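PDB 2B67: COG0778: Nitroreductase from Streptococcus pneumoniae, which binds flavin mononucleotide and, as a nitroreductase-family oxidoreductase, probably passes electrons from a reduced nicotinamide cofactor through the flavin to its substrates. Local coordinates for residues 89-94 with 114-119; 83-88 with 173-178; 70-75 with 179-184. One frame throughout, in Å; residues are numbered along the deposited sequence. Where two conformers were deposited one is given.

Contact 1: 89-94 with 114-119; sequences KRARKI and NLPAEF. With ACY (acetic acid), chain F.
A91 meets L115, P116 and F119 where two helices of the nitroreductase alpha-beta fold, 87-98 and 105-120, pack nearly antiparallel, their short segments inclined at 166° with axes 8.8 Å apart. The tight part of the contact gathers round one methyl group. A91 CB lies 3.9 Å from L115 CD1 and equally far from P116 CG, and it approaches the F119 ring at its edge. Alanine suits this place because its small side chain lets the backbones come close, with the CA atoms of A91 and P116 6.5 Å apart. Proline, which has no N-H to give to the preceding turn, marks a kink in helix 105-120 and offers its ring carbons to the neighbouring helix. Within 114-119, L115 CD2 lies over one face of the F119 ring, toward its rim. No hydrogen bond crosses between the two segments. The looser, more solvent-exposed side is at R92, whose aliphatic chain passes P116 at the limit of contact in the conformer given. On the far side of helix 87-98, K93 salt-bridges to E199 of the second subunit, and K93 CD lies over the centre of the R90 guanidinium. K93 NZ donates to OXT of an acetic acid, probably from the crystallisation liquor, 2.8 Å away.

Contact 2: 83-88 with 173-178; sequences TDTDLA and RFRPEL
An antiparallel strand pair of the central sheet, with an Asx turn where strand 77-84 ends, joins T83 and D84 to R175 and F174. T83 and R175 form a hydrogen-bonded pair, T83 N giving to R175 O and R175 N to T83 O, each at 3.0 Å; D84 and F174 are the non-hydrogen-bonded pair next to it. One more step along, R173 O accepts from both T85 N and T85 OG1, the hydroxyl being 2.6 Å away, so threonine adds a second tie where the strand ends. On the D84 side of the sheet, R173 grips the carboxylate side-on. R173 NE reaches D84 OD1 at 2.8 Å in a nearly straight bond (171°), and R173 NH1 reaches the syn lone pair of D84 OD2 at 2.7 Å, the carboxylate and guanidinium planes lying 30° apart. D86 N comes to D84 OD1 from the opposite face of the carboxylate, making the Asx turn. F174 CZ lies over the R173 guanidinium toward its rim. On the T83 side, E177 OE2 takes three bonds: T83 OG1 at its anti lone pair (2.7 Å), and R175 NE and NH1, a concentration of donors that would favour the ionised acid. E177 and L178 both face L81 in a classic beta bulge. D84 also salt-bridges to R90, D86 N-caps helix 87-98, and L131 of helix 124-148 packs on T83 and R175.

Contact 3: 70-75 with 179-184; sequences EQVSSA and LITVGY
T181 of strand 174-183 faces Q71, V72 and A75 at the end of helix 68-74, a helix-on-sheet contact at the flavin pocket of this nitroreductase-family protein. Helix and strand segments run 51° apart, their axes 8.4 Å from each other. The rotamer of T181 divides its polar and apolar branches. With chi1 at 53°, OG1 stands between the backbone N and the carbonyl carbon, while CG2 lies anti to the carbonyl carbon. T181 CG2 thereby meets the helix, 4.1 Å from V72 CG2 and 3.9 Å from Q71 O, and the V72 and T181 side chains cross at about a right angle. A75, the first residue to leave helical geometry, brings its methyl CB to within 3.7 Å of T181 CB; a small residue suits this place beside the strand. V72 has CG1 anti to the backbone N (chi1 -176°) and CG2 turned beside it, where V72 CG2 also reaches L179 CD1 at 4.2 Å. L60 of helix 57-61 touches both V72 and L179. The polar branch works through water. A water donates to Q71 OE1 at 2.6 Å and accepts from T181 OG1 at 2.7 Å, while Q71 NE2 donates to O2 of the flavin mononucleotide. The chemistry implies that this water and T181 form a second shell, which probably helps to fix the amide orientation that presents N-H to the flavin.

In the fold
Contacts 2 and 3 draw on one long strand, 174-183, at successive stretches, and both reach the central sheet; contact 2 pairs it with strand 77-84, whereas contact 3 lays helix 68-74 against it. Contact 1 shares helix 87-98 with contact 2 and touches it directly through the R90–D84 salt bridge. Its centre lies about 34 Å from that of contact 3, on the opposite side of the chain's centre. Chemistry follows place: contacts 1 and 3 are buried and mainly apolar between their segments, though contact 3 adds a water bridge beside the flavin, while partly buried contact 2 relies on backbone bonds and paired charges. Contacts 1 and 2 also touch the second subunit.

Contact 1: 89-94 with 114-119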
ATOM      1  N   LYS A  89      -9.862  19.433  -3.267  1.00 17.10           N
ATOM      2  CA  LYS A  89     -10.107  19.277  -4.702  1.00 16.74           C
ATOM      3  C   LYS A  89     -10.313  17.822  -5.159  1.00 15.64           C
ATOM      4  O   LYS A  89     -11.078  17.586  -6.076  1.00 13.68           O
ATOM      5  CB  LYS A  89      -8.998  19.909  -5.506  1.00 17.52           C
ATOM      6  CG  LYS A  89      -9.103  21.458  -5.540  1.00 20.89           C
ATOM      7  CD  LYS A  89      -8.194  22.008  -6.619  1.00 23.44           C
ATOM      8  CE  LYS A  89      -7.909  23.499  -6.399  1.00 27.30           C
ATOM      9  NZ  LYS A  89      -8.966  24.303  -7.044  1.00 29.25           N
ATOM     10  N   ARG A  90      -9.628  16.869  -4.515  1.00 15.67           N
ATOM     11  CA  ARG A  90      -9.767  15.438  -4.836  1.00 15.99           C
ATOM     12  C   ARG A  90     -11.170  14.947  -4.480  1.00 17.21           C
ATOM     13  O   ARG A  90     -11.799  14.254  -5.294  1.00 18.38           O
ATOM     14  CB  ARG A  90      -8.660  14.609  -4.147  1.00 16.57           C
ATOM     15  CG  ARG A  90      -8.829  13.058  -4.190  1.00 16.00           C
ATOM     16  CD  ARG A  90      -8.907  12.445  -5.616  1.00 14.44           C
ATOM     17  NE  ARG A  90      -7.985  13.041  -6.575  1.00 14.50           N
ATOM     18  CZ  ARG A  90      -7.534  12.492  -7.714  1.00 14.46           C
ATOM     19  NH1 ARG A  90      -7.840  11.238  -8.097  1.00 12.84           N
ATOM     20  NH2 ARG A  90      -6.728  13.229  -8.478  1.00 14.78           N
ATOM     21  N   ALA A  91     -11.669  15.304  -3.287  1.00 17.03           N
ATOM     22  CA  ALA A  91     -13.039  14.947  -2.900  1.00 17.44           C
ATOM     23  C   ALA A  91     -14.039  15.532  -3.884  1.00 17.68           C
ATOM     24  O   ALA A  91     -14.987  14.857  -4.295  1.00 17.90           O
ATOM     25  CB  ALA A  91     -13.368  15.429  -1.484  1.00 16.28           C
ATOM     26  N   ARG A  92     -13.820  16.786  -4.270  0.50 17.72           N
ATOM     27  CA  ARG A  92     -14.762  17.484  -5.134  0.50 18.20           C
ATOM     28  C   ARG A  92     -14.755  16.872  -6.528  0.50 18.20           C
ATOM     29  O   ARG A  92     -15.813  16.744  -7.158  0.50 18.31           O
ATOM     30  CB  ARG A  92     -14.447  18.977  -5.181  0.50 18.14           C
ATOM     31  CG  ARG A  92     -14.950  19.735  -3.967  0.50 19.19           C
ATOM     32  CD  ARG A  92     -14.653  21.214  -4.097  0.50 22.31           C
ATOM     33  NE  ARG A  92     -15.697  22.032  -3.481  0.50 25.24           N
ATOM     34  CZ  ARG A  92     -16.455  22.915  -4.131  0.50 27.09           C
ATOM     35  NH1 ARG A  92     -16.298  23.106  -5.444  0.50 26.80           N
ATOM     36  NH2 ARG A  92     -17.379  23.609  -3.464  0.50 27.40           N
ATOM     37  N   LYS A  93     -13.559  16.496  -6.993  1.00 17.63           N
ATOM     38  CA  LYS A  93     -13.376  15.767  -8.254  1.00 17.66           C
ATOM     39  C   LYS A  93     -14.210  14.482  -8.297  1.00 16.23           C
ATOM     40  O   LYS A  93     -14.888  14.222  -9.266  1.00 17.21           O
ATOM     41  CB  LYS A  93     -11.895  15.407  -8.446  1.00 17.92           C
ATOM     42  CG  LYS A  93     -11.560  14.839  -9.848  1.00 19.48           C
ATOM     43  CD  LYS A  93     -10.115  14.283  -9.894  1.00 18.16           C
ATOM     44  CE  LYS A  93      -9.800  13.655 -11.257  1.00 22.05           C
ATOM     45  NZ  LYS A  93      -9.570  14.696 -12.316  1.00 24.45           N
ATOM     46  N   ILE A  94     -14.188  13.696  -7.232  1.00 15.85           N
ATOM     47  CA  ILE A  94     -14.969  12.470  -7.192  1.00 16.22           C
ATOM     48  C   ILE A  94     -16.475  12.810  -7.355  1.00 16.93           C
ATOM     49  O   ILE A  94     -17.167  12.221  -8.196  1.00 17.54           O
ATOM     50  CB  ILE A  94     -14.616  11.668  -5.923  1.00 16.90           C
ATOM     51  CG1 ILE A  94     -13.226  10.998  -6.156  1.00 17.46           C
ATOM     52  CG2 ILE A  94     -15.685  10.632  -5.612  1.00 16.02           C
ATOM     53  CD1 ILE A  94     -12.363  11.062  -5.030  1.00 21.66           C
ATOM     54  N   ASN A 114     -18.541  18.150   3.140  1.00 23.57           N
ATOM     55  CA  ASN A 114     -18.143  17.565   4.413  1.00 23.94           C
ATOM     56  C   ASN A 114     -16.700  17.082   4.413  1.00 23.52           C
ATOM     57  O   ASN A 114     -15.879  17.514   5.248  1.00 22.72           O
ATOM     58  CB  ASN A 114     -19.096  16.439   4.829  1.00 24.24           C
ATOM     59  CG  ASN A 114     -20.435  16.977   5.270  1.00 26.39           C
ATOM     60  OD1 ASN A 114     -21.215  17.462   4.451  1.00 28.18           O
ATOM     61  ND2 ASN A 114     -20.688  16.940   6.578  1.00 28.98           N
ATOM     62  N   LEU A 115     -16.393  16.214   3.458  1.00 22.45           N
ATOM     63  CA  LEU A 115     -15.087  15.621   3.408  1.00 22.60           C
ATOM     64  C   LEU A 115     -13.996  16.706   3.355  1.00 21.88           C
ATOM     65  O   LEU A 115     -13.113  16.687   4.215  1.00 22.21           O
ATOM     66  CB  LEU A 115     -14.964  14.616   2.268  1.00 22.57           C
ATOM     67  CG  LEU A 115     -14.179  13.339   2.558  1.00 24.02           C
ATOM     68  CD1 LEU A 115     -13.699  12.647   1.255  1.00 21.72           C
ATOM     69  CD2 LEU A 115     -13.045  13.567   3.532  1.00 22.11           C
ATOM     70  N   PRO A 116     -14.058  17.650   2.389  1.00 22.30           N
ATOM     71  CA  PRO A 116     -13.055  18.718   2.345  1.00 22.36           C
ATOM     72  C   PRO A 116     -12.885  19.462   3.664  1.00 22.91           C
ATOM     73  O   PRO A 116     -11.758  19.882   3.980  1.00 22.64           O
ATOM     74  CB  PRO A 116     -13.587  19.666   1.262  1.00 22.37           C
ATOM     75  CG  PRO A 116     -14.328  18.759   0.351  1.00 22.36           C
ATOM     76  CD  PRO A 116     -15.010  17.776   1.267  1.00 22.44           C
ATOM     77  N   ALA A 117     -13.981  19.606   4.425  1.00 22.87           N
ATOM     78  CA  ALA A 117     -13.937  20.317   5.706  1.00 23.31           C
ATOM     79  C   ALA A 117     -13.111  19.508   6.700  1.00 22.76           C
ATOM     80  O   ALA A 117     -12.306  20.074   7.452  1.00 23.04           O
ATOM     81  CB  ALA A 117     -15.368  20.609   6.254  1.00 22.64           C
ATOM     82  N   GLU A 118     -13.276  18.189   6.657  1.00 22.09           N
ATOM     83  CA  GLU A 118     -12.416  17.259   7.411  1.00 23.33           C
ATOM     84  C   GLU A 118     -10.946  17.348   7.067  1.00 22.38           C
ATOM     85  O   GLU A 118     -10.112  17.353   7.959  1.00 22.40           O
ATOM     86  CB  GLU A 118     -12.829  15.830   7.157  1.00 23.77           C
ATOM     87  CG  GLU A 118     -13.709  15.303   8.203  1.00 29.27           C
ATOM     88  CD  GLU A 118     -14.647  14.281   7.657  1.00 34.07           C
ATOM     89  OE1 GLU A 118     -14.168  13.188   7.285  1.00 37.72           O
ATOM     90  OE2 GLU A 118     -15.858  14.578   7.591  1.00 38.89           O
ATOM     91  N   PHE A 119     -10.645  17.378   5.763  1.00 22.48           N
ATOM     92  CA  PHE A 119      -9.278  17.438   5.266  1.00 22.00           C
ATOM     93  C   PHE A 119      -8.583  18.727   5.682  1.00 22.43           C
ATOM     94  O   PHE A 119      -7.383  18.745   5.956  1.00 22.16           O
ATOM     95  CB  PHE A 119      -9.255  17.335   3.743  1.00 21.79           C
ATOM     96  CG  PHE A 119      -9.482  15.934   3.194  1.00 20.00           C
ATOM     97  CD1 PHE A 119     -10.161  15.768   1.980  1.00 19.52           C
ATOM     98  CD2 PHE A 119      -9.010  14.810   3.862  1.00 20.39           C
ATOM     99  CE1 PHE A 119     -10.360  14.494   1.421  1.00 19.66           C
ATOM    100  CE2 PHE A 119      -9.215  13.511   3.339  1.00 22.42           C
ATOM    101  CZ  PHE A 119      -9.894  13.350   2.098  1.00 20.08           C
TER
HETATM  102  C   ACY F 805      -6.399  16.259 -12.584  1.00 30.90           C
HETATM  103  O   ACY F 805      -5.312  16.335 -13.194  1.00 30.56           O
HETATM  104  OXT ACY F 805      -6.868  15.189 -12.140  1.00 31.00           O
HETATM  105  CH3 ACY F 805      -7.170  17.530 -12.373  1.00 30.92           C

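Contact 2: 83-88 with 173-178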
ATOM      1  N   THR A  83       0.356  11.451  -6.075  1.00 12.81           N
ATOM      2  CA  THR A  83      -0.829  11.586  -5.258  1.00 13.72           C
ATOM      3  C   THR A  83      -1.231  13.061  -5.239  1.00 13.84           C
ATOM      4  O   THR A  83      -0.384  13.947  -5.403  1.00 12.92           O
ATOM      5  CB  THR A  83      -0.590  11.103  -3.833  1.00 14.63           C
ATOM      6  OG1 THR A  83       0.602  11.725  -3.346  1.00 16.87           O
ATOM      7  CG2 THR A  83      -0.390   9.582  -3.801  1.00 14.17           C
ATOM      8  N   ASP A  84      -2.522  13.284  -5.009  1.00 13.24           N
ATOM      9  CA  ASP A  84      -3.152  14.596  -5.003  1.00 12.69           C
ATOM     10  C   ASP A  84      -2.980  15.285  -3.677  1.00 12.44           C
ATOM     11  O   ASP A  84      -3.636  14.923  -2.701  1.00 13.12           O
ATOM     12  CB  ASP A  84      -4.662  14.434  -5.279  1.00 12.58           C
ATOM     13  CG  ASP A  84      -5.310  15.701  -5.848  1.00 14.00           C
ATOM     14  OD1 ASP A  84      -4.796  16.821  -5.592  1.00 14.11           O
ATOM     15  OD2 ASP A  84      -6.362  15.564  -6.528  1.00 14.93           O
ATOM     16  N   THR A  85      -2.138  16.312  -3.638  1.00 12.17           N
ATOM     17  CA  THR A  85      -1.923  17.016  -2.401  1.00 13.37           C
ATOM     18  C   THR A  85      -3.077  17.953  -2.036  1.00 14.99           C
ATOM     19  O   THR A  85      -3.118  18.432  -0.911  1.00 15.39           O
ATOM     20  CB  THR A  85      -0.619  17.831  -2.401  1.00 13.43           C
ATOM     21  OG1 THR A  85      -0.743  18.892  -3.365  1.00 12.96           O
ATOM     22  CG2 THR A  85       0.602  16.901  -2.753  1.00 12.21           C
ATOM     23  N   ASP A  86      -3.986  18.218  -2.984  1.00 16.50           N
ATOM     24  CA  ASP A  86      -5.179  19.026  -2.716  1.00 17.01           C
ATOM     25  C   ASP A  86      -6.355  18.080  -2.475  1.00 16.84           C
ATOM     26  O   ASP A  86      -7.141  17.742  -3.389  1.00 15.29           O
ATOM     27  CB  ASP A  86      -5.487  20.001  -3.873  1.00 17.70           C
ATOM     28  CG  ASP A  86      -6.416  21.181  -3.424  1.00 20.36           C
ATOM     29  OD1 ASP A  86      -7.185  21.008  -2.447  1.00 20.96           O
ATOM     30  OD2 ASP A  86      -6.356  22.287  -4.028  1.00 22.99           O
ATOM     31  N   LEU A  87      -6.454  17.644  -1.234  1.00 17.35           N
ATOM     32  CA  LEU A  87      -7.403  16.624  -0.870  1.00 17.33           C
ATOM     33  C   LEU A  87      -8.847  17.133  -0.957  1.00 17.92           C
ATOM     34  O   LEU A  87      -9.760  16.356  -1.263  1.00 17.91           O
ATOM     35  CB  LEU A  87      -7.053  16.093   0.516  1.00 17.24           C
ATOM     36  CG  LEU A  87      -5.876  15.101   0.655  1.00 17.74           C
ATOM     37  CD1 LEU A  87      -5.717  14.755   2.127  1.00 16.75           C
ATOM     38  CD2 LEU A  87      -6.137  13.805  -0.156  1.00 16.26           C
ATOM     39  N   ALA A  88      -9.055  18.429  -0.690  1.00 18.14           N
ATOM     40  CA  ALA A  88     -10.367  19.074  -0.912  1.00 17.74           C
ATOM     41  C   ALA A  88     -10.746  19.006  -2.387  1.00 17.25           C
ATOM     42  O   ALA A  88     -11.835  18.581  -2.739  1.00 18.25           O
ATOM     43  CB  ALA A  88     -10.361  20.556  -0.419  1.00 17.83           C
ATOM     44  N   ARG A 173       0.438  20.450  -7.880  1.00 18.92           N
ATOM     45  CA  ARG A 173      -0.614  19.918  -7.017  1.00 17.57           C
ATOM     46  C   ARG A 173      -0.365  18.398  -6.774  1.00 16.12           C
ATOM     47  O   ARG A 173      -0.659  17.897  -5.728  1.00 15.23           O
ATOM     48  CB  ARG A 173      -2.000  20.184  -7.643  1.00 18.03           C
ATOM     49  CG  ARG A 173      -3.170  19.438  -6.997  1.00 17.08           C
ATOM     50  CD  ARG A 173      -4.483  19.776  -7.712  1.00 18.76           C
ATOM     51  NE  ARG A 173      -5.500  18.742  -7.490  1.00 17.16           N
ATOM     52  CZ  ARG A 173      -6.639  18.630  -8.187  1.00 20.30           C
ATOM     53  NH1 ARG A 173      -7.477  17.624  -7.929  1.00 18.71           N
ATOM     54  NH2 ARG A 173      -6.948  19.501  -9.144  1.00 17.03           N
ATOM     55  N   PHE A 174       0.194  17.701  -7.760  1.00 15.78           N
ATOM     56  CA  PHE A 174       0.506  16.269  -7.664  1.00 15.39           C
ATOM     57  C   PHE A 174       1.959  16.040  -7.248  1.00 14.99           C
ATOM     58  O   PHE A 174       2.882  16.563  -7.892  1.00 14.74           O
ATOM     59  CB  PHE A 174       0.179  15.599  -9.006  1.00 15.54           C
ATOM     60  CG  PHE A 174      -1.275  15.637  -9.300  1.00 18.31           C
ATOM     61  CD1 PHE A 174      -1.824  16.706 -10.032  1.00 18.59           C
ATOM     62  CD2 PHE A 174      -2.132  14.658  -8.759  1.00 15.53           C
ATOM     63  CE1 PHE A 174      -3.251  16.776 -10.246  1.00 20.54           C
ATOM     64  CE2 PHE A 174      -3.527  14.716  -8.970  1.00 18.83           C
ATOM     65  CZ  PHE A 174      -4.095  15.780  -9.698  1.00 17.62           C
ATOM     66  N   ARG A 175       2.176  15.290  -6.162  1.00 14.29           N
ATOM     67  CA  ARG A 175       3.549  14.979  -5.758  1.00 13.94           C
ATOM     68  C   ARG A 175       3.920  13.539  -6.120  1.00 13.58           C
ATOM     69  O   ARG A 175       3.079  12.620  -6.018  1.00 13.15           O
ATOM     70  CB  ARG A 175       3.789  15.233  -4.273  1.00 13.91           C
ATOM     71  CG  ARG A 175       3.023  14.299  -3.388  1.00 14.65           C
ATOM     72  CD  ARG A 175       3.525  14.369  -1.952  1.00 15.99           C
ATOM     73  NE  ARG A 175       3.145  13.183  -1.179  1.00 15.03           N
ATOM     74  CZ  ARG A 175       3.247  13.096   0.152  1.00 16.50           C
ATOM     75  NH1 ARG A 175       2.878  11.984   0.786  1.00 11.29           N
ATOM     76  NH2 ARG A 175       3.662  14.151   0.864  1.00 15.29           N
ATOM     77  N   PRO A 176       5.158  13.345  -6.587  1.00 13.56           N
ATOM     78  CA  PRO A 176       5.564  12.006  -6.967  1.00 14.22           C
ATOM     79  C   PRO A 176       5.767  11.147  -5.722  1.00 14.46           C
ATOM     80  O   PRO A 176       6.349  11.600  -4.728  1.00 15.01           O
ATOM     81  CB  PRO A 176       6.870  12.228  -7.758  1.00 14.45           C
ATOM     82  CG  PRO A 176       7.379  13.575  -7.318  1.00 15.68           C
ATOM     83  CD  PRO A 176       6.190  14.371  -6.863  1.00 14.16           C
ATOM     84  N   GLU A 177       5.231   9.941  -5.746  1.00 14.24           N
ATOM     85  CA  GLU A 177       5.448   9.025  -4.617  1.00 14.49           C
ATOM     86  C   GLU A 177       6.484   7.938  -4.902  1.00 14.45           C
ATOM     87  O   GLU A 177       7.313   7.615  -4.038  1.00 14.79           O
ATOM     88  CB  GLU A 177       4.120   8.373  -4.201  1.00 14.69           C
ATOM     89  CG  GLU A 177       3.069   9.394  -3.693  1.00 14.37           C
ATOM     90  CD  GLU A 177       3.305   9.874  -2.265  1.00 16.93           C
ATOM     91  OE1 GLU A 177       4.282   9.460  -1.602  1.00 18.32           O
ATOM     92  OE2 GLU A 177       2.509  10.695  -1.800  1.00 18.15           O
ATOM     93  N   LEU A 178       6.419   7.378  -6.112  1.00 14.84           N
ATOM     94  CA  LEU A 178       7.134   6.132  -6.497  1.00 14.92           C
ATOM     95  C   LEU A 178       7.297   6.108  -8.006  1.00 14.60           C
ATOM     96  O   LEU A 178       6.420   6.600  -8.737  1.00 14.17           O
ATOM     97  CB  LEU A 178       6.254   4.889  -6.167  1.00 15.03           C
ATOM     98  CG  LEU A 178       6.008   4.402  -4.741  1.00 16.18           C
ATOM     99  CD1 LEU A 178       5.051   3.193  -4.720  1.00 17.87           C
ATOM    100  CD2 LEU A 178       7.336   4.067  -4.013  1.00 15.94           C
TER

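Contact 3: 70-75 with 179-184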
ATOM      1  N   GLU A  70      20.040   2.910 -14.331  1.00 17.38           N
ATOM      2  CA  GLU A  70      19.966   1.903 -15.390  1.00 19.07           C
ATOM      3  C   GLU A  70      18.577   1.261 -15.496  1.00 18.95           C
ATOM      4  O   GLU A  70      18.120   0.930 -16.591  1.00 19.53           O
ATOM      5  CB  GLU A  70      21.014   0.829 -15.165  1.00 19.84           C
ATOM      6  CG  GLU A  70      22.406   1.229 -15.692  1.00 25.01           C
ATOM      7  CD  GLU A  70      23.243   1.972 -14.683  1.00 30.06           C
ATOM      8  OE1 GLU A  70      22.778   2.222 -13.535  1.00 33.71           O
ATOM      9  OE2 GLU A  70      24.386   2.316 -15.048  1.00 34.47           O
ATOM     10  N   GLN A  71      17.909   1.074 -14.362  1.00 18.90           N
ATOM     11  CA  GLN A  71      16.570   0.466 -14.368  1.00 18.75           C
ATOM     12  C   GLN A  71      15.571   1.329 -15.127  1.00 17.85           C
ATOM     13  O   GLN A  71      14.870   0.842 -16.012  1.00 17.62           O
ATOM     14  CB  GLN A  71      16.090   0.185 -12.939  1.00 19.29           C
ATOM     15  CG  GLN A  71      16.887  -0.936 -12.243  1.00 19.44           C
ATOM     16  CD  GLN A  71      16.445  -1.148 -10.808  1.00 20.82           C
ATOM     17  OE1 GLN A  71      15.250  -1.344 -10.542  1.00 21.82           O
ATOM     18  NE2 GLN A  71      17.405  -1.113  -9.872  1.00 20.92           N
ATOM     19  N   VAL A  72      15.525   2.613 -14.806  1.00 16.63           N
ATOM     20  CA  VAL A  72      14.604   3.494 -15.476  1.00 16.48           C
ATOM     21  C   VAL A  72      14.981   3.709 -16.966  1.00 17.39           C
ATOM     22  O   VAL A  72      14.089   3.827 -17.823  1.00 17.10           O
ATOM     23  CB  VAL A  72      14.414   4.825 -14.720  1.00 15.37           C
ATOM     24  CG1 VAL A  72      13.350   5.695 -15.422  1.00 15.76           C
ATOM     25  CG2 VAL A  72      13.988   4.553 -13.274  1.00 14.06           C
ATOM     26  N   SER A  73      16.277   3.742 -17.278  1.00 18.55           N
ATOM     27  CA  SER A  73      16.716   3.915 -18.693  1.00 18.60           C
ATOM     28  C   SER A  73      16.323   2.743 -19.558  1.00 18.33           C
ATOM     29  O   SER A  73      15.900   2.953 -20.706  1.00 18.78           O
ATOM     30  CB  SER A  73      18.239   4.062 -18.813  1.00 19.65           C
ATOM     31  OG  SER A  73      18.693   5.252 -18.224  1.00 21.05           O
ATOM     32  N   SER A  74      16.466   1.530 -19.031  0.50 18.22           N
ATOM     33  CA  SER A  74      16.187   0.328 -19.814  0.50 18.50           C
ATOM     34  C   SER A  74      14.725  -0.050 -19.883  0.50 17.82           C
ATOM     35  O   SER A  74      14.255  -0.430 -20.956  0.50 17.35           O
ATOM     36  CB  SER A  74      16.975  -0.858 -19.294  0.50 18.73           C
ATOM     37  OG  SER A  74      18.349  -0.642 -19.521  0.50 21.98           O
ATOM     38  N   ALA A  75      14.011   0.041 -18.753  1.00 16.83           N
ATOM     39  CA  ALA A  75      12.623  -0.423 -18.699  1.00 16.39           C
ATOM     40  C   ALA A  75      11.805   0.182 -19.844  1.00 15.97           C
ATOM     41  O   ALA A  75      11.857   1.379 -20.071  1.00 16.16           O
ATOM     42  CB  ALA A  75      11.985  -0.130 -17.351  1.00 16.17           C
ATOM     43  N   LEU A 179       8.372   5.472  -8.467  1.00 14.53           N
ATOM     44  CA  LEU A 179       8.508   5.099  -9.872  1.00 15.05           C
ATOM     45  C   LEU A 179       8.382   3.582  -9.926  1.00 14.83           C
ATOM     46  O   LEU A 179       9.032   2.879  -9.162  1.00 15.55           O
ATOM     47  CB  LEU A 179       9.873   5.537 -10.470  1.00 14.91           C
ATOM     48  CG  LEU A 179      10.270   7.020 -10.359  1.00 16.88           C
ATOM     49  CD1 LEU A 179      11.596   7.281 -11.113  1.00 15.59           C
ATOM     50  CD2 LEU A 179       9.144   7.975 -10.879  1.00 12.05           C
ATOM     51  N   ILE A 180       7.551   3.087 -10.825  1.00 13.92           N
ATOM     52  CA  ILE A 180       7.355   1.657 -11.011  1.00 13.80           C
ATOM     53  C   ILE A 180       7.845   1.350 -12.398  1.00 13.66           C
ATOM     54  O   ILE A 180       7.174   1.728 -13.376  1.00 12.92           O
ATOM     55  CB  ILE A 180       5.852   1.239 -11.027  1.00 13.30           C
ATOM     56  CG1 ILE A 180       5.003   2.034 -10.024  1.00 17.48           C
ATOM     57  CG2 ILE A 180       5.732  -0.282 -10.913  1.00 14.43           C
ATOM     58  CD1 ILE A 180       4.903   1.482  -8.729  1.00 17.28           C
ATOM     59  N   THR A 181       8.978   0.667 -12.502  1.00 13.55           N
ATOM     60  CA  THR A 181       9.442   0.224 -13.813  1.00 14.07           C
ATOM     61  C   THR A 181       8.637  -0.972 -14.277  1.00 14.69           C
ATOM     62  O   THR A 181       8.226  -1.802 -13.472  1.00 13.68           O
ATOM     63  CB  THR A 181      10.916  -0.141 -13.802  1.00 13.92           C
ATOM     64  OG1 THR A 181      11.161  -1.084 -12.743  1.00 16.81           O
ATOM     65  CG2 THR A 181      11.783   1.169 -13.615  1.00 10.36           C
ATOM     66  N   VAL A 182       8.416  -1.057 -15.583  1.00 15.40           N
ATOM     67  CA  VAL A 182       7.548  -2.107 -16.132  1.00 14.99           C
ATOM     68  C   VAL A 182       8.213  -2.759 -17.323  1.00 16.16           C
ATOM     69  O   VAL A 182       8.703  -2.072 -18.223  1.00 15.50           O
ATOM     70  CB  VAL A 182       6.157  -1.568 -16.502  1.00 14.61           C
ATOM     71  CG1 VAL A 182       5.250  -2.733 -16.914  1.00 13.99           C
ATOM     72  CG2 VAL A 182       5.531  -0.844 -15.268  1.00 12.17           C
ATOM     73  N   GLY A 183       8.285  -4.079 -17.297  1.00 16.43           N
ATOM     74  CA  GLY A 183       8.884  -4.799 -18.400  1.00 18.09           C
ATOM     75  C   GLY A 183       8.954  -6.273 -18.144  1.00 19.41           C
ATOM     76  O   GLY A 183       8.680  -6.757 -17.041  1.00 18.62           O
ATOM     77  N   TYR A 184       9.352  -7.005 -19.174  1.00 21.82           N
ATOM     78  CA  TYR A 184       9.564  -8.432 -19.038  1.00 23.41           C
ATOM     79  C   TYR A 184      10.966  -8.682 -18.538  1.00 25.83           C
ATOM     80  O   TYR A 184      11.900  -7.968 -18.917  1.00 27.17           O
ATOM     81  CB  TYR A 184       9.313  -9.098 -20.384  1.00 22.61           C
ATOM     82  CG  TYR A 184       7.880  -8.961 -20.805  1.00 21.83           C
ATOM     83  CD1 TYR A 184       7.469  -7.905 -21.619  1.00 18.51           C
ATOM     84  CD2 TYR A 184       6.919  -9.876 -20.364  1.00 19.05           C
ATOM     85  CE1 TYR A 184       6.131  -7.792 -22.023  1.00 19.88           C
ATOM     86  CE2 TYR A 184       5.592  -9.764 -20.756  1.00 19.06           C
ATOM     87  CZ  TYR A 184       5.203  -8.722 -21.580  1.00 19.87           C
ATOM     88  OH  TYR A 184       3.879  -8.597 -21.961  1.00 20.57           O
TER
HETATM   89  O   HOH W   1      13.671  -1.923 -12.560  1.00 18.52           O